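Local structure of arginine kinase (4RF6) at residues 422-427 with 630-635; 513-518 with 579-584. The protein catalyses the reversible transfer of a phosphoryl group from ATP to L-arginine, giving phosphoarginine and ADP, as a double-domain phosphagen kinase. All coordinates share one frame; numbering follows the deposited sequence. Where two conformers were deposited one is given.

Contact 1 (422-427 with 630-635); sequences SSCGVY and CPTNLG
Two irregular loops come together at Tyr-427 and Cys-630, whose CA atoms are 5.1 Å apart, and beyond that point the 630-635 segment folds into a turn closed by Asn-633 N to Cys-630 O at 2.9 Å. In proline, CD sits on the nitrogen where an N-H would be, so the carbonyl of Val-426 meets a CH2 instead of a donor: Val-426 O lies 3.2 Å from Pro-631 CD. The Tyr-427 ring, its CG anti to the carbonyl carbon (chi1 -70°), brings CE2 within 4.1 Å of Cys-630 CB. Two sulfur contacts are tentative, since each cysteine has a second conformer: Cys-630 SG oblique to the Tyr-427 ring, and, on the far side of Gly-425, Cys-424 SG near the methyl CG2 of Thr-632. Gly-425 suits the bend between them, since at its positive phi a beta carbon would press on the preceding carbonyl oxygen. Val-426 packs on Phe-441 and Ile-444 of helix 438-448, and Tyr-427 on helix 552-557.

CPTNLG forms most of the phosphagen kinase signature motif. Cys-630 matches Cys-278 of the first repeat and Tyr-427 matches Tyr-75, both of which, by similarity to relatives, probably bind substrate. The contact thus probably borders the arginine site of the second repeat. The direct contact is close packing without a directional bond, while polar bonds around it hold the 630-635 loop: its own turn bond, Pro-631 O to His-449 and Thr-632 O to Arg-691.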
# COMPACT_ATOMS: atom_id res chain seq x y z
N SER A 422 -14.69 -9.40 21.40
CA SER A 422 -14.53 -10.45 20.40
C SER A 422 -15.14 -11.74 20.93
O SER A 422 -15.23 -11.93 22.15
CB SER A 422 -13.05 -10.68 20.08
OG SER A 422 -12.29 -9.49 20.14
N SER A 423 -15.56 -12.62 20.02
CA SER A 423 -16.06 -13.93 20.42
C SER A 423 -14.90 -14.88 20.66
O SER A 423 -14.82 -15.53 21.71
CB SER A 423 -16.98 -14.50 19.33
OG SER A 423 -18.19 -13.79 19.26
N CYS A 424 -14.02 -14.98 19.68
CA CYS A 424 -12.85 -15.84 19.78
C CYS A 424 -11.67 -15.03 20.31
O CYS A 424 -11.26 -15.18 21.46
CB CYS A 424 -12.51 -16.43 18.41
SG CYS A 424 -13.95 -17.13 17.54
N GLY A 425 -11.13 -14.16 19.46
CA GLY A 425 -10.06 -13.27 19.87
C GLY A 425 -8.68 -13.80 19.56
O GLY A 425 -7.68 -13.21 19.98
N VAL A 426 -8.62 -14.91 18.83
CA VAL A 426 -7.33 -15.50 18.48
C VAL A 426 -7.20 -15.77 16.98
O VAL A 426 -8.07 -16.39 16.37
CB VAL A 426 -7.06 -16.79 19.27
CG1 VAL A 426 -5.63 -17.25 19.05
CG2 VAL A 426 -7.27 -16.54 20.75
N TYR A 427 -6.12 -15.27 16.40
CA TYR A 427 -5.84 -15.50 14.99
C TYR A 427 -4.49 -16.18 14.90
O TYR A 427 -3.62 -15.92 15.72
CB TYR A 427 -5.81 -14.17 14.24
CG TYR A 427 -7.16 -13.51 14.10
CD1 TYR A 427 -7.70 -12.73 15.13
CD2 TYR A 427 -7.90 -13.66 12.94
CE1 TYR A 427 -8.95 -12.13 14.99
CE2 TYR A 427 -9.13 -13.06 12.79
CZ TYR A 427 -9.66 -12.30 13.81
OH TYR A 427 -10.90 -11.71 13.63
N CYS A 630 -8.17 -17.43 10.82
CA CYS A 630 -9.27 -17.49 11.78
C CYS A 630 -9.67 -18.94 12.00
O CYS A 630 -10.08 -19.63 11.06
CB CYS A 630 -10.47 -16.68 11.29
SG CYS A 630 -11.83 -16.53 12.50
N PRO A 631 -9.54 -19.43 13.24
CA PRO A 631 -9.84 -20.82 13.61
C PRO A 631 -11.30 -21.22 13.34
O PRO A 631 -11.59 -22.41 13.34
CB PRO A 631 -9.55 -20.86 15.11
CG PRO A 631 -8.55 -19.74 15.33
CD PRO A 631 -8.99 -18.66 14.38
N THR A 632 -12.18 -20.25 13.11
CA THR A 632 -13.56 -20.56 12.75
C THR A 632 -13.67 -21.11 11.33
O THR A 632 -14.65 -21.78 10.99
CB THR A 632 -14.50 -19.34 12.88
OG1 THR A 632 -14.11 -18.32 11.95
CG2 THR A 632 -14.47 -18.80 14.29
N ASN A 633 -12.67 -20.84 10.51
CA ASN A 633 -12.68 -21.26 9.12
C ASN A 633 -11.86 -22.52 8.83
O ASN A 633 -11.52 -22.79 7.68
CB ASN A 633 -12.20 -20.13 8.21
CG ASN A 633 -13.32 -19.24 7.74
OD1 ASN A 633 -14.01 -19.54 6.77
ND2 ASN A 633 -13.51 -18.11 8.43
N LEU A 634 -11.54 -23.28 9.87
CA LEU A 634 -10.78 -24.51 9.70
C LEU A 634 -11.62 -25.63 9.08
O LEU A 634 -12.80 -25.43 8.78
CB LEU A 634 -10.21 -24.96 11.05
CG LEU A 634 -9.19 -24.00 11.66
CD1 LEU A 634 -8.82 -24.44 13.07
CD2 LEU A 634 -7.95 -23.94 10.79
N GLY A 635 -11.01 -26.79 8.88
CA GLY A 635 -11.70 -27.96 8.35
C GLY A 635 -11.97 -27.88 6.86
O GLY A 635 -11.05 -27.86 6.05

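Contact 2 (513-518 with 579-584); sequences GVLSSL and VWINEE
Val-514 O takes two donors from a single residue, Ser-517: the hydroxyl OG at 2.7 Å and the backbone N at 3.0 Å. The hydroxyl comes in near the carbonyl plane, 17° from it. One residue earlier, Ser-516 OG reaches back to Gly-513 O at 2.9 Å. Serine suits both places, because near the last turn of a helix a short side chain can fold onto the backbone carbonyls while remaining compatible with an exposed surface.

On the buried side of this helix, Leu-515 reaches toward the strand, and its CD1 makes the closest contacts. It meets Val-579 tip to tip, with CB and CG1 of Val-579 each 4.1 Å from Leu-515 CD1, and the same methyl lies 4.1 Å from Ile-581 CD1. Ile-581 extends to it with CD1 anti to CA about the CB-CG1 bond (chi2 -180°), which carries the end of the chain out to the helix.

Here helix 501-516 packs on strand 577-581 of the antiparallel eight-stranded sheet in the phosphagen kinase C-terminal domain. Residues two apart on a strand share a face, so beta-branched Val-579 and Ile-581 both address the helix; Trp-580 turns to the other face, where NE1 bonds to Phe-545 O. Val-514 packs against helix 598-616, and Leu-515 also touches Phe-570 of strand 568-572.

Past the strand, Asn-582 takes positive phi (60°), a conformation asparagine tolerates better than most residues, and its ND2 bonds to Gly-566 O. Glu-583 OE1 then accepts Glu-584 N at 3.0 Å, met from above the carboxylate plane. Glu-584 occupies the position of Glu-232 in the first repeat, which by similarity to relatives probably binds substrate, so this strand end probably leads into the arginine site.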
# COMPACT_ATOMS: atom_id res chain seq x y z
N GLY A 513 -2.40 -15.94 -11.94
CA GLY A 513 -1.88 -16.83 -12.96
C GLY A 513 -2.77 -18.04 -13.21
O GLY A 513 -3.17 -18.30 -14.36
N VAL A 514 -3.09 -18.77 -12.15
CA VAL A 514 -3.97 -19.93 -12.26
C VAL A 514 -5.35 -19.51 -12.75
O VAL A 514 -5.90 -20.13 -13.67
CB VAL A 514 -4.12 -20.66 -10.90
CG1 VAL A 514 -5.05 -21.85 -11.05
CG2 VAL A 514 -2.76 -21.12 -10.39
N LEU A 515 -5.91 -18.46 -12.16
CA LEU A 515 -7.27 -18.03 -12.49
C LEU A 515 -7.41 -17.61 -13.96
O LEU A 515 -8.42 -17.90 -14.60
CB LEU A 515 -7.74 -16.92 -11.56
CG LEU A 515 -7.92 -17.27 -10.08
CD1 LEU A 515 -8.52 -16.09 -9.32
CD2 LEU A 515 -8.79 -18.50 -9.92
N SER A 516 -6.39 -16.94 -14.49
CA SER A 516 -6.41 -16.47 -15.87
C SER A 516 -6.32 -17.63 -16.87
O SER A 516 -6.66 -17.49 -18.04
CB SER A 516 -5.27 -15.47 -16.12
OG SER A 516 -4.02 -16.13 -16.10
N SER A 517 -5.87 -18.79 -16.39
CA SER A 517 -5.69 -19.96 -17.24
C SER A 517 -6.96 -20.81 -17.28
O SER A 517 -7.04 -21.78 -18.04
CB SER A 517 -4.54 -20.83 -16.73
OG SER A 517 -4.97 -21.65 -15.65
N LEU A 518 -7.94 -20.46 -16.46
CA LEU A 518 -9.18 -21.23 -16.36
C LEU A 518 -10.00 -21.12 -17.64
O LEU A 518 -10.19 -20.03 -18.19
CB LEU A 518 -10.00 -20.78 -15.15
CG LEU A 518 -9.41 -21.11 -13.78
CD1 LEU A 518 -10.34 -20.68 -12.66
CD2 LEU A 518 -9.09 -22.58 -13.68
N VAL A 579 -14.00 -15.17 -6.92
CA VAL A 579 -12.85 -15.33 -6.03
C VAL A 579 -12.43 -13.99 -5.45
O VAL A 579 -12.31 -13.00 -6.17
CB VAL A 579 -11.65 -15.96 -6.75
CG1 VAL A 579 -10.51 -16.20 -5.77
CG2 VAL A 579 -12.04 -17.27 -7.42
N TRP A 580 -12.23 -13.95 -4.13
CA TRP A 580 -11.60 -12.80 -3.50
C TRP A 580 -10.18 -13.19 -3.15
O TRP A 580 -9.94 -14.25 -2.56
CB TRP A 580 -12.35 -12.38 -2.25
CG TRP A 580 -13.64 -11.68 -2.53
CD1 TRP A 580 -14.11 -11.28 -3.75
CD2 TRP A 580 -14.64 -11.31 -1.57
NE1 TRP A 580 -15.34 -10.67 -3.60
CE2 TRP A 580 -15.68 -10.68 -2.27
CE3 TRP A 580 -14.74 -11.46 -0.18
CZ2 TRP A 580 -16.83 -10.19 -1.63
CZ3 TRP A 580 -15.88 -10.97 0.46
CH2 TRP A 580 -16.91 -10.34 -0.27
N ILE A 581 -9.22 -12.33 -3.51
CA ILE A 581 -7.81 -12.60 -3.25
C ILE A 581 -7.26 -11.72 -2.14
O ILE A 581 -7.34 -10.49 -2.21
CB ILE A 581 -6.96 -12.44 -4.53
CG1 ILE A 581 -7.50 -13.34 -5.64
CG2 ILE A 581 -5.50 -12.77 -4.24
CD1 ILE A 581 -6.71 -13.25 -6.94
N ASN A 582 -6.70 -12.37 -1.12
CA ASN A 582 -6.07 -11.70 0.01
C ASN A 582 -6.99 -10.77 0.79
O ASN A 582 -6.55 -9.74 1.32
CB ASN A 582 -4.79 -10.96 -0.45
CG ASN A 582 -3.64 -11.92 -0.72
OD1 ASN A 582 -3.46 -12.90 -0.00
ND2 ASN A 582 -2.86 -11.64 -1.76
N GLU A 583 -8.27 -11.14 0.87
CA GLU A 583 -9.20 -10.45 1.75
C GLU A 583 -8.92 -10.86 3.21
O GLU A 583 -7.92 -10.43 3.79
CB GLU A 583 -10.65 -10.75 1.34
CG GLU A 583 -11.70 -9.86 2.00
CD GLU A 583 -12.60 -10.64 2.95
OE1 GLU A 583 -12.62 -11.88 2.87
OE2 GLU A 583 -13.29 -9.99 3.77
N GLU A 584 -9.78 -11.69 3.79
CA GLU A 584 -9.55 -12.20 5.15
C GLU A 584 -8.66 -13.44 5.11
O GLU A 584 -7.75 -13.61 5.93
CB GLU A 584 -10.87 -12.52 5.85
CG GLU A 584 -10.73 -12.96 7.31
CD GLU A 584 -12.07 -13.19 7.99
OE1 GLU A 584 -13.11 -13.01 7.33
OE2 GLU A 584 -12.08 -13.55 9.18

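In the fold
Both contacts belong to the second repeat, but they hold different parts of it. Contact 1 joins a loop of the N-terminal domain to a loop of the C-terminal catalytic domain and is partly buried; contact 2 lies wholly within the catalytic domain, where its three touching residues are all buried between helix and sheet. Their chemistry follows: aliphatic side chains alone meet in contact 2, whereas contact 1 mixes sulfur, an aromatic ring, a proline and a carbonyl oxygen. Although their centres are about 23 Å apart, the two meet where Glu-584 OE2 packs 4.1 Å from Cys-630 CB, at what is probably the arginine site.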